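PDB 4LSW: D-2-hydroxyacid dehydrogensase protein from Ketogulonicigenium vulgare, which probably oxidises or reduces D-2-hydroxyacids and their 2-oxoacid counterparts with a nicotinamide dinucleotide as cofactor, as in other members of its dehydrogenase family. Local coordinates for residues 12-20 with 287-298; 189-198 with 212-223. One frame throughout, in Å; residues are numbered along the deposited sequence.

The two contacts lie on opposite sides of the chain's centre, their own centres 38 Å apart and their nearest atoms about 22 Å from each other. Along the sequence, 189-198 with 212-223 (interaction 2) is nested inside the long loop that 12-20 and 287-298 (interaction 1) close. Interaction 1 joins helix 14-23 to helix 287-306, bringing an early helix and a late one together beside the mixed sheet that contains strands 48-52 and 70-74. Interaction 2 pairs helices 191-196 and 217-223 beside the seven-stranded parallel sheet of the NAD-binding domain. The chain thus leaves the region of its first sheet, builds the Rossmann-type domain and returns, as in related D-2-hydroxyacid dehydrogenases.

Interaction 1: residues 12-20 with 287-298; sequences YPAWDQEPL and IETRKAMGQLLR
D16 and G294 mark the closest backbone approach, CA to CA 5.8 Å, between helix segments 14-20 and 287-298, which run nearly parallel at 22° with axes 9.6 Å apart. Glycine lets the D16 carboxylate settle on the late helix: OD1 lies 3.2 Å from G294 CA. The same oxygen takes a nearly straight hydrogen bond from R298 NE (3.1 Å, 166°), part of a salt bridge. NE meets OD1 on its anti side, with the oxygen close to the guanidinium plane although the two flat groups are turned 39° apart. Bent at chi3, the arginine presents one guanidinium face to P19 CG, 3.6 Å from NE; Q295 CA lies over the opposite face. Replacing R298 with an alanine would probably leave D16 OD1 without its charged mate and P19 without the flat surface it packs on.

W15 lies nearer the N-terminal start of 287-298. The extended K291 chain crosses the indole at about a right angle, CE lying over the six-membered ring in a CH-pi contact, 3.5 Å from W15 CE3. P13 CB lies against the opposite face, toward its rim. On the buried side, L297 CD2 packs over the Y12 ring, 3.6 Å from CZ, while Y12 OH hydrogen-bonds to T51 O in strand 48-52.

Two waters complete the polar seam. One accepts from W15 NE1 and donates to D16 OD2 and R290 O; the other accepts from R298 NH2 and donates to D16 OD1 and K291 O. Both oxygens of the buried carboxylate are therefore satisfied, and the arginine and surrounding donors would be expected to favour its ionised form.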
loop_
_atom_site.group_PDB
_atom_site.type_symbol
_atom_site.label_atom_id
_atom_site.label_comp_id
_atom_site.label_asym_id
_atom_site.label_seq_id
_atom_site.Cartn_x
_atom_site.Cartn_y
_atom_site.Cartn_z
ATOM N N TYR A 12 13.041 5.351 -11.668
ATOM C CA TYR A 12 13.160 4.140 -10.864
ATOM C C TYR A 12 14.515 4.166 -10.170
ATOM O O TYR A 12 15.408 4.897 -10.592
ATOM C CB TYR A 12 13.128 2.892 -11.738
ATOM C CG TYR A 12 11.838 2.604 -12.459
ATOM C CD1 TYR A 12 10.617 2.581 -11.795
ATOM C CD2 TYR A 12 11.852 2.340 -13.818
ATOM C CE1 TYR A 12 9.442 2.312 -12.483
ATOM C CE2 TYR A 12 10.702 2.066 -14.502
ATOM C CZ TYR A 12 9.501 2.052 -13.841
ATOM O OH TYR A 12 8.366 1.767 -14.564
ATOM N N PRO A 13 14.688 3.346 -9.120
ATOM C CA PRO A 13 16.012 3.249 -8.490
ATOM C C PRO A 13 17.058 2.796 -9.494
ATOM O O PRO A 13 16.710 2.118 -10.456
ATOM C CB PRO A 13 15.817 2.147 -7.444
ATOM C CG PRO A 13 14.376 2.218 -7.104
ATOM C CD PRO A 13 13.675 2.563 -8.389
ATOM N N ALA A 14 18.317 3.162 -9.259
ATOM C CA ALA A 14 19.411 2.803 -10.156
ATOM C C ALA A 14 19.523 1.303 -10.435
ATOM O O ALA A 14 19.923 0.900 -11.531
ATOM C CB ALA A 14 20.726 3.349 -9.616
ATOM N N TRP A 15 19.176 0.468 -9.455
ATOM C CA TRP A 15 19.308 -0.975 -9.636
ATOM C C TRP A 15 18.300 -1.551 -10.647
ATOM O O TRP A 15 18.450 -2.685 -11.119
ATOM C CB TRP A 15 19.292 -1.729 -8.290
ATOM C CG TRP A 15 18.114 -1.477 -7.397
ATOM C CD1 TRP A 15 16.795 -1.620 -7.715
ATOM C CD2 TRP A 15 18.155 -1.100 -6.015
ATOM N NE1 TRP A 15 16.013 -1.326 -6.625
ATOM C CE2 TRP A 15 16.824 -1.006 -5.566
ATOM C CE3 TRP A 15 19.190 -0.822 -5.114
ATOM C CZ2 TRP A 15 16.498 -0.646 -4.255
ATOM C CZ3 TRP A 15 18.865 -0.460 -3.813
ATOM C CH2 TRP A 15 17.530 -0.377 -3.396
ATOM N N ASP A 16 17.285 -0.754 -10.983
ATOM C CA ASP A 16 16.381 -1.084 -12.080
ATOM C C ASP A 16 16.740 -0.311 -13.342
ATOM O O ASP A 16 16.675 -0.850 -14.449
ATOM C CB ASP A 16 14.934 -0.765 -11.693
ATOM C CG ASP A 16 14.437 -1.618 -10.556
ATOM O OD1 ASP A 16 14.722 -2.832 -10.575
ATOM O OD2 ASP A 16 13.762 -1.065 -9.667
ATOM N N GLN A 17 17.105 0.951 -13.165
ATOM C CA GLN A 17 17.400 1.809 -14.308
ATOM C C GLN A 17 18.557 1.267 -15.142
ATOM O O GLN A 17 18.476 1.200 -16.375
ATOM C CB GLN A 17 17.707 3.228 -13.851
ATOM C CG GLN A 17 17.670 4.244 -14.971
ATOM C CD GLN A 17 16.273 4.473 -15.475
ATOM O OE1 GLN A 17 15.394 4.881 -14.715
ATOM N NE2 GLN A 17 16.049 4.205 -16.754
ATOM N N GLU A 18 19.628 0.855 -14.476
ATOM C CA GLU A 18 20.781 0.331 -15.200
ATOM C C GLU A 18 20.442 -0.873 -16.091
ATOM O O GLU A 18 20.751 -0.851 -17.280
ATOM C CB GLU A 18 21.948 0.044 -14.243
ATOM C CG GLU A 18 22.511 1.301 -13.596
ATOM C CD GLU A 18 23.359 1.007 -12.375
ATOM O OE1 GLU A 18 24.072 -0.019 -12.378
ATOM O OE2 GLU A 18 23.305 1.803 -11.415
ATOM N N PRO A 19 19.779 -1.919 -15.545
ATOM C CA PRO A 19 19.489 -3.036 -16.460
ATOM C C PRO A 19 18.412 -2.726 -17.498
ATOM O O PRO A 19 18.394 -3.339 -18.570
ATOM C CB PRO A 19 19.022 -4.160 -15.526
ATOM C CG PRO A 19 18.648 -3.489 -14.259
ATOM C CD PRO A 19 19.519 -2.288 -14.140
ATOM N N LEU A 20 17.522 -1.794 -17.185
ATOM C CA LEU A 20 16.550 -1.341 -18.176
ATOM C C LEU A 20 17.251 -0.680 -19.361
ATOM O O LEU A 20 16.958 -0.995 -20.519
ATOM C CB LEU A 20 15.533 -0.378 -17.551
ATOM C CG LEU A 20 14.357 -1.003 -16.794
ATOM C CD1 LEU A 20 13.636 0.044 -15.964
ATOM C CD2 LEU A 20 13.401 -1.652 -17.775
ATOM N N ILE A 287 14.768 -2.923 1.281
ATOM C CA ILE A 287 15.611 -3.202 0.133
ATOM C C ILE A 287 15.146 -4.449 -0.627
ATOM O O ILE A 287 15.033 -4.422 -1.856
ATOM C CB ILE A 287 17.100 -3.324 0.527
ATOM C CG1 ILE A 287 17.594 -2.007 1.134
ATOM C CG2 ILE A 287 17.946 -3.707 -0.676
ATOM C CD1 ILE A 287 18.985 -2.079 1.728
ATOM N N GLU A 288 14.861 -5.538 0.088
ATOM C CA GLU A 288 14.497 -6.777 -0.584
ATOM C C GLU A 288 13.187 -6.669 -1.356
ATOM O O GLU A 288 13.086 -7.145 -2.486
ATOM C CB GLU A 288 14.440 -7.955 0.390
ATOM C CG GLU A 288 14.367 -9.302 -0.316
ATOM C CD GLU A 288 14.809 -10.468 0.557
ATOM O OE1 GLU A 288 15.083 -10.261 1.761
ATOM O OE2 GLU A 288 14.885 -11.598 0.030
ATOM N N THR A 289 12.184 -6.037 -0.752
ATOM C CA THR A 289 10.906 -5.896 -1.429
ATOM C C THR A 289 11.022 -5.001 -2.663
ATOM O O THR A 289 10.534 -5.356 -3.736
ATOM C CB THR A 289 9.817 -5.387 -0.473
ATOM O OG1 THR A 289 9.392 -6.481 0.350
ATOM C CG2 THR A 289 8.625 -4.845 -1.251
ATOM N N ARG A 290 11.687 -3.864 -2.516
ATOM C CA ARG A 290 11.808 -2.957 -3.651
ATOM C C ARG A 290 12.625 -3.583 -4.783
ATOM O O ARG A 290 12.270 -3.445 -5.955
ATOM C CB ARG A 290 12.337 -1.588 -3.221
ATOM C CG ARG A 290 11.370 -0.828 -2.299
ATOM C CD ARG A 290 9.991 -0.689 -2.927
ATOM N NE ARG A 290 9.033 -0.135 -1.977
ATOM C CZ ARG A 290 8.911 1.161 -1.706
ATOM N NH1 ARG A 290 9.685 2.047 -2.320
ATOM N NH2 ARG A 290 8.007 1.570 -0.822
ATOM N N LYS A 291 13.693 -4.304 -4.455
ATOM C CA LYS A 291 14.422 -4.999 -5.514
ATOM C C LYS A 291 13.550 -6.030 -6.206
ATOM O O LYS A 291 13.586 -6.174 -7.423
ATOM C CB LYS A 291 15.704 -5.641 -4.982
ATOM C CG LYS A 291 16.810 -4.639 -4.796
ATOM C CD LYS A 291 18.106 -5.292 -4.389
ATOM C CE LYS A 291 19.166 -4.224 -4.153
ATOM N NZ LYS A 291 20.497 -4.812 -3.818
ATOM N N ALA A 292 12.749 -6.748 -5.429
ATOM C CA ALA A 292 11.878 -7.752 -6.009
ATOM C C ALA A 292 10.813 -7.132 -6.925
ATOM O O ALA A 292 10.495 -7.705 -7.972
ATOM C CB ALA A 292 11.235 -8.598 -4.918
ATOM N N MET A 293 10.276 -5.977 -6.531
ATOM C CA MET A 293 9.292 -5.261 -7.351
ATOM C C MET A 293 9.902 -4.820 -8.680
ATOM O O MET A 293 9.318 -5.042 -9.742
ATOM C CB MET A 293 8.731 -4.060 -6.585
ATOM C CG MET A 293 7.897 -4.473 -5.381
ATOM S SD MET A 293 7.317 -3.075 -4.437
ATOM C CE MET A 293 6.826 -2.026 -5.802
ATOM N N GLY A 294 11.088 -4.219 -8.605
ATOM C CA GLY A 294 11.810 -3.779 -9.785
ATOM C C GLY A 294 12.167 -4.938 -10.695
ATOM O O GLY A 294 12.041 -4.842 -11.915
ATOM N N GLN A 295 12.618 -6.038 -10.097
ATOM C CA GLN A 295 12.958 -7.242 -10.849
ATOM C C GLN A 295 11.751 -7.792 -11.601
ATOM O O GLN A 295 11.869 -8.251 -12.740
ATOM C CB GLN A 295 13.519 -8.317 -9.908
ATOM C CG GLN A 295 14.080 -9.545 -10.627
ATOM C CD GLN A 295 15.344 -9.234 -11.409
ATOM O OE1 GLN A 295 16.352 -8.801 -10.842
ATOM N NE2 GLN A 295 15.295 -9.447 -12.721
ATOM N N LEU A 296 10.587 -7.740 -10.959
ATOM C CA LEU A 296 9.354 -8.250 -11.545
ATOM C C LEU A 296 8.899 -7.386 -12.720
ATOM O O LEU A 296 8.473 -7.903 -13.756
ATOM C CB LEU A 296 8.271 -8.325 -10.466
ATOM C CG LEU A 296 6.955 -9.008 -10.832
ATOM C CD1 LEU A 296 7.203 -10.321 -11.567
ATOM C CD2 LEU A 296 6.130 -9.236 -9.563
ATOM N N LEU A 297 8.981 -6.072 -12.547
ATOM C CA LEU A 297 8.713 -5.152 -13.642
ATOM C C LEU A 297 9.612 -5.501 -14.824
ATOM O O LEU A 297 9.145 -5.672 -15.949
ATOM C CB LEU A 297 8.979 -3.717 -13.202
ATOM C CG LEU A 297 8.946 -2.684 -14.331
ATOM C CD1 LEU A 297 7.539 -2.142 -14.561
ATOM C CD2 LEU A 297 9.909 -1.554 -14.031
ATOM N N ARG A 298 10.905 -5.633 -14.561
ATOM C CA ARG A 298 11.826 -5.924 -15.645
ATOM C C ARG A 298 11.582 -7.311 -16.245
ATOM O O ARG A 298 11.649 -7.479 -17.464
ATOM C CB ARG A 298 13.268 -5.752 -15.176
ATOM C CG ARG A 298 13.595 -4.312 -14.829
ATOM C CD ARG A 298 15.055 -4.137 -14.450
ATOM N NE ARG A 298 15.359 -4.532 -13.073
ATOM C CZ ARG A 298 16.070 -5.604 -12.737
ATOM N NH1 ARG A 298 16.545 -6.414 -13.674
ATOM N NH2 ARG A 298 16.316 -5.863 -11.458
HETATM O O HOH W 1 13.114 -1.206 -7.205
HETATM O O HOH W 2 15.550 -4.621 -8.833
#

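Interaction 2: residues 189-198 with 212-223; sequences EDAVTLARDV and RHIVGRDVIEAL
A191 and V192 meet V219 where two short helices, 191-196 and 217-223, pack almost parallel (15°, axes 7.5 Å apart) in the Rossmann-type NAD-binding domain. Small side chains allow so close an approach. V219 turns CG2 into the angle between two neighbours, 3.6 Å from A191 CB and 3.7 Å from V192 CG2, the two valines crossing obliquely. Its CG1, anti to the backbone N (chi1 173°), reaches on to A195, a turn later than A191, while CG2 stays with A191 and V192. One turn on, A195 and A222 point their methyl groups across the interface, and A222 CB rests 3.5 Å from V192 O. Farther along, L223 CD1 approaches V198 CG2; both leucine and valine side chains also pack against the parallel sheet, on strands 200-203 and 170-174 respectively.

The N-terminal end is polar. R212, extended from CG to NE, lies along the E189 carbonyl, CD and NE both near its O, which receives weak bonds from R212 NE and H213 NE2. This carbonyl lies near the guanidinium plane, at its edge, but obliquely to the imidazole, one of whose faces has R212 CG over its centre. A water that accepts from R212 NH2 and probably donates to E189 OE1 lies between the side chains.

D190 caps the start of helix 191-196, its OD2 accepting from T193 N while OD1 takes the T193 hydroxyl through a syn lone pair. R212 O accepts the backbone N-H of A191 nearly head-on, at 2.9 Å with a C=O...N angle of 166°, and a second hydrogen from the water that V192 N donates to.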
loop_
_atom_site.group_PDB
_atom_site.type_symbol
_atom_site.label_atom_id
_atom_site.label_comp_id
_atom_site.label_asym_id
_atom_site.label_seq_id
_atom_site.Cartn_x
_atom_site.Cartn_y
_atom_site.Cartn_z
ATOM N N GLU A 189 -19.590 -10.043 9.501
ATOM C CA GLU A 189 -20.124 -9.475 8.262
ATOM C C GLU A 189 -19.740 -8.024 8.007
ATOM O O GLU A 189 -19.499 -7.626 6.861
ATOM C CB GLU A 189 -21.662 -9.594 8.210
ATOM C CG GLU A 189 -22.204 -11.017 8.095
ATOM C CD GLU A 189 -22.145 -11.583 6.681
ATOM O OE1 GLU A 189 -21.661 -10.892 5.757
ATOM O OE2 GLU A 189 -22.570 -12.748 6.519
ATOM N N ASP A 190 -19.681 -7.221 9.064
ATOM C CA ASP A 190 -19.537 -5.787 8.868
ATOM C C ASP A 190 -18.470 -5.215 9.777
ATOM O O ASP A 190 -18.133 -5.821 10.802
ATOM C CB ASP A 190 -20.862 -5.070 9.128
ATOM C CG ASP A 190 -21.199 -5.003 10.592
ATOM O OD1 ASP A 190 -21.260 -6.068 11.227
ATOM O OD2 ASP A 190 -21.358 -3.882 11.109
ATOM N N ALA A 191 -17.961 -4.048 9.404
ATOM C CA ALA A 191 -16.859 -3.418 10.122
ATOM C C ALA A 191 -17.242 -2.905 11.510
ATOM O O ALA A 191 -16.412 -2.910 12.415
ATOM C CB ALA A 191 -16.249 -2.307 9.294
ATOM N N VAL A 192 -18.485 -2.466 11.692
ATOM C CA VAL A 192 -18.908 -1.976 13.000
ATOM C C VAL A 192 -18.865 -3.078 14.048
ATOM O O VAL A 192 -18.288 -2.890 15.127
ATOM C CB VAL A 192 -20.314 -1.335 12.957
ATOM C CG1 VAL A 192 -20.803 -1.033 14.371
ATOM C CG2 VAL A 192 -20.274 -0.081 12.130
ATOM N N THR A 193 -19.441 -4.232 13.715
ATOM C CA THR A 193 -19.439 -5.377 14.620
ATOM C C THR A 193 -18.018 -5.861 14.870
ATOM O O THR A 193 -17.655 -6.194 16.002
ATOM C CB THR A 193 -20.267 -6.528 14.052
ATOM O OG1 THR A 193 -21.583 -6.051 13.731
ATOM C CG2 THR A 193 -20.364 -7.667 15.057
ATOM N N LEU A 194 -17.210 -5.895 13.817
ATOM C CA LEU A 194 -15.815 -6.303 13.952
ATOM C C LEU A 194 -15.119 -5.421 14.983
ATOM O O LEU A 194 -14.474 -5.907 15.921
ATOM C CB LEU A 194 -15.101 -6.193 12.600
ATOM C CG LEU A 194 -13.618 -6.583 12.581
ATOM C CD1 LEU A 194 -13.481 -8.059 12.865
ATOM C CD2 LEU A 194 -13.019 -6.233 11.237
ATOM N N ALA A 195 -15.274 -4.115 14.817
ATOM C CA ALA A 195 -14.594 -3.158 15.676
ATOM C C ALA A 195 -15.058 -3.220 17.125
ATOM O O ALA A 195 -14.262 -3.046 18.060
ATOM C CB ALA A 195 -14.803 -1.762 15.121
ATOM N N ARG A 196 -16.360 -3.436 17.309
ATOM C CA ARG A 196 -16.953 -3.456 18.638
ATOM C C ARG A 196 -16.252 -4.420 19.594
ATOM O O ARG A 196 -16.074 -4.109 20.775
ATOM C CB ARG A 196 -18.445 -3.801 18.543
ATOM C CG ARG A 196 -19.162 -3.776 19.890
ATOM C CD ARG A 196 -20.604 -4.258 19.774
ATOM N NE ARG A 196 -20.691 -5.518 19.038
ATOM C CZ ARG A 196 -20.916 -6.706 19.591
ATOM N NH1 ARG A 196 -21.091 -6.811 20.904
ATOM N NH2 ARG A 196 -20.979 -7.796 18.829
ATOM N N ASP A 197 -15.852 -5.574 19.073
ATOM C CA ASP A 197 -15.338 -6.660 19.900
ATOM C C ASP A 197 -13.818 -6.794 19.903
ATOM O O ASP A 197 -13.303 -7.823 20.334
ATOM C CB ASP A 197 -15.946 -7.996 19.458
ATOM C CG ASP A 197 -17.442 -8.050 19.657
ATOM O OD1 ASP A 197 -17.935 -7.346 20.555
ATOM O OD2 ASP A 197 -18.116 -8.790 18.908
ATOM N N VAL A 198 -13.095 -5.788 19.418
ATOM C CA VAL A 198 -11.625 -5.887 19.397
ATOM C C VAL A 198 -10.916 -4.704 20.038
ATOM O O VAL A 198 -11.494 -3.626 20.183
ATOM C CB VAL A 198 -11.055 -6.118 17.972
ATOM C CG1 VAL A 198 -11.677 -7.333 17.344
ATOM C CG2 VAL A 198 -11.266 -4.880 17.092
ATOM N N ARG A 212 -20.422 -1.474 4.064
ATOM C CA ARG A 212 -20.344 -1.996 5.427
ATOM C C ARG A 212 -18.905 -2.206 5.891
ATOM O O ARG A 212 -18.668 -2.586 7.041
ATOM C CB ARG A 212 -21.142 -3.292 5.575
ATOM C CG ARG A 212 -20.561 -4.481 4.820
ATOM C CD ARG A 212 -21.390 -5.734 5.086
ATOM N NE ARG A 212 -21.016 -6.842 4.210
ATOM C CZ ARG A 212 -21.473 -7.015 2.974
ATOM N NH1 ARG A 212 -22.326 -6.146 2.448
ATOM N NH2 ARG A 212 -21.074 -8.059 2.257
ATOM N N HIS A 213 -17.952 -1.962 5.001
ATOM C CA HIS A 213 -16.540 -2.147 5.346
ATOM C C HIS A 213 -15.766 -0.825 5.366
ATOM O O HIS A 213 -14.568 -0.785 5.656
ATOM C CB HIS A 213 -15.888 -3.149 4.385
ATOM C CG HIS A 213 -16.467 -4.528 4.477
ATOM N ND1 HIS A 213 -16.837 -5.258 3.371
ATOM C CD2 HIS A 213 -16.741 -5.301 5.556
ATOM C CE1 HIS A 213 -17.322 -6.428 3.764
ATOM N NE2 HIS A 213 -17.272 -6.476 5.082
ATOM N N ILE A 214 -16.454 0.261 5.051
ATOM C CA ILE A 214 -15.852 1.582 5.127
ATOM C C ILE A 214 -15.651 2.013 6.592
ATOM O O ILE A 214 -16.533 1.794 7.436
ATOM C CB ILE A 214 -16.747 2.608 4.395
ATOM C CG1 ILE A 214 -16.842 2.260 2.908
ATOM C CG2 ILE A 214 -16.242 4.028 4.616
ATOM C CD1 ILE A 214 -17.935 3.027 2.162
ATOM N N VAL A 215 -14.499 2.615 6.892
ATOM C CA VAL A 215 -14.187 3.035 8.253
ATOM C C VAL A 215 -14.608 4.479 8.480
ATOM O O VAL A 215 -13.846 5.411 8.218
ATOM C CB VAL A 215 -12.690 2.867 8.592
ATOM C CG1 VAL A 215 -12.421 3.227 10.052
ATOM C CG2 VAL A 215 -12.257 1.439 8.310
ATOM N N GLY A 216 -15.828 4.647 8.972
ATOM C CA GLY A 216 -16.343 5.964 9.294
ATOM C C GLY A 216 -16.572 6.136 10.787
ATOM O O GLY A 216 -16.071 5.351 11.601
ATOM N N ARG A 217 -17.347 7.152 11.156
ATOM C CA ARG A 217 -17.618 7.440 12.567
ATOM C C ARG A 217 -18.134 6.221 13.344
ATOM O O ARG A 217 -17.685 5.975 14.460
ATOM C CB ARG A 217 -18.614 8.603 12.723
ATOM C CG ARG A 217 -19.035 8.858 14.170
ATOM C CD ARG A 217 -19.990 10.056 14.301
ATOM N NE ARG A 217 -19.287 11.305 14.566
ATOM C CZ ARG A 217 -19.348 11.969 15.717
ATOM N NH1 ARG A 217 -20.093 11.518 16.719
ATOM N NH2 ARG A 217 -18.678 13.101 15.864
ATOM N N ASP A 218 -19.067 5.461 12.770
ATOM C CA ASP A 218 -19.632 4.337 13.505
ATOM C C ASP A 218 -18.599 3.244 13.799
ATOM O O ASP A 218 -18.568 2.698 14.904
ATOM C CB ASP A 218 -20.865 3.758 12.788
ATOM C CG ASP A 218 -22.067 4.682 12.847
ATOM O OD1 ASP A 218 -22.132 5.517 13.765
ATOM O OD2 ASP A 218 -22.941 4.552 11.968
ATOM N N VAL A 219 -17.756 2.938 12.814
ATOM C CA VAL A 219 -16.717 1.923 13.019
ATOM C C VAL A 219 -15.718 2.420 14.053
ATOM O O VAL A 219 -15.337 1.689 14.967
ATOM C CB VAL A 219 -15.988 1.597 11.714
ATOM C CG1 VAL A 219 -14.800 0.661 11.981
ATOM C CG2 VAL A 219 -16.961 0.960 10.742
ATOM N N ILE A 220 -15.310 3.675 13.907
ATOM C CA ILE A 220 -14.336 4.278 14.806
ATOM C C ILE A 220 -14.857 4.310 16.241
ATOM O O ILE A 220 -14.138 4.009 17.193
ATOM C CB ILE A 220 -13.938 5.682 14.311
ATOM C CG1 ILE A 220 -13.183 5.557 12.982
ATOM C CG2 ILE A 220 -13.100 6.389 15.364
ATOM C CD1 ILE A 220 -13.051 6.866 12.220
ATOM N N GLU A 221 -16.132 4.655 16.400
ATOM C CA GLU A 221 -16.725 4.725 17.733
ATOM C C GLU A 221 -16.850 3.346 18.365
ATOM O O GLU A 221 -16.662 3.181 19.568
ATOM C CB GLU A 221 -18.087 5.431 17.685
ATOM C CG GLU A 221 -17.932 6.919 17.455
ATOM C CD GLU A 221 -19.188 7.705 17.728
ATOM O OE1 GLU A 221 -20.293 7.114 17.801
ATOM O OE2 GLU A 221 -19.053 8.934 17.865
ATOM N N ALA A 222 -17.166 2.360 17.543
ATOM C CA ALA A 222 -17.238 0.985 18.014
ATOM C C ALA A 222 -15.864 0.447 18.432
ATOM O O ALA A 222 -15.768 -0.359 19.360
ATOM C CB ALA A 222 -17.894 0.085 16.961
ATOM N N LEU A 223 -14.816 0.893 17.749
ATOM C CA LEU A 223 -13.458 0.510 18.112
ATOM C C LEU A 223 -13.159 1.014 19.524
ATOM O O LEU A 223 -12.584 0.289 20.337
ATOM C CB LEU A 223 -12.460 1.049 17.087
ATOM C CG LEU A 223 -10.992 0.659 17.238
ATOM C CD1 LEU A 223 -10.887 -0.845 17.498
ATOM C CD2 LEU A 223 -10.247 1.070 15.992
HETATM O O HOH W 3 -19.641 -9.502 4.346
HETATM O O HOH W 4 -19.859 -1.134 9.137
#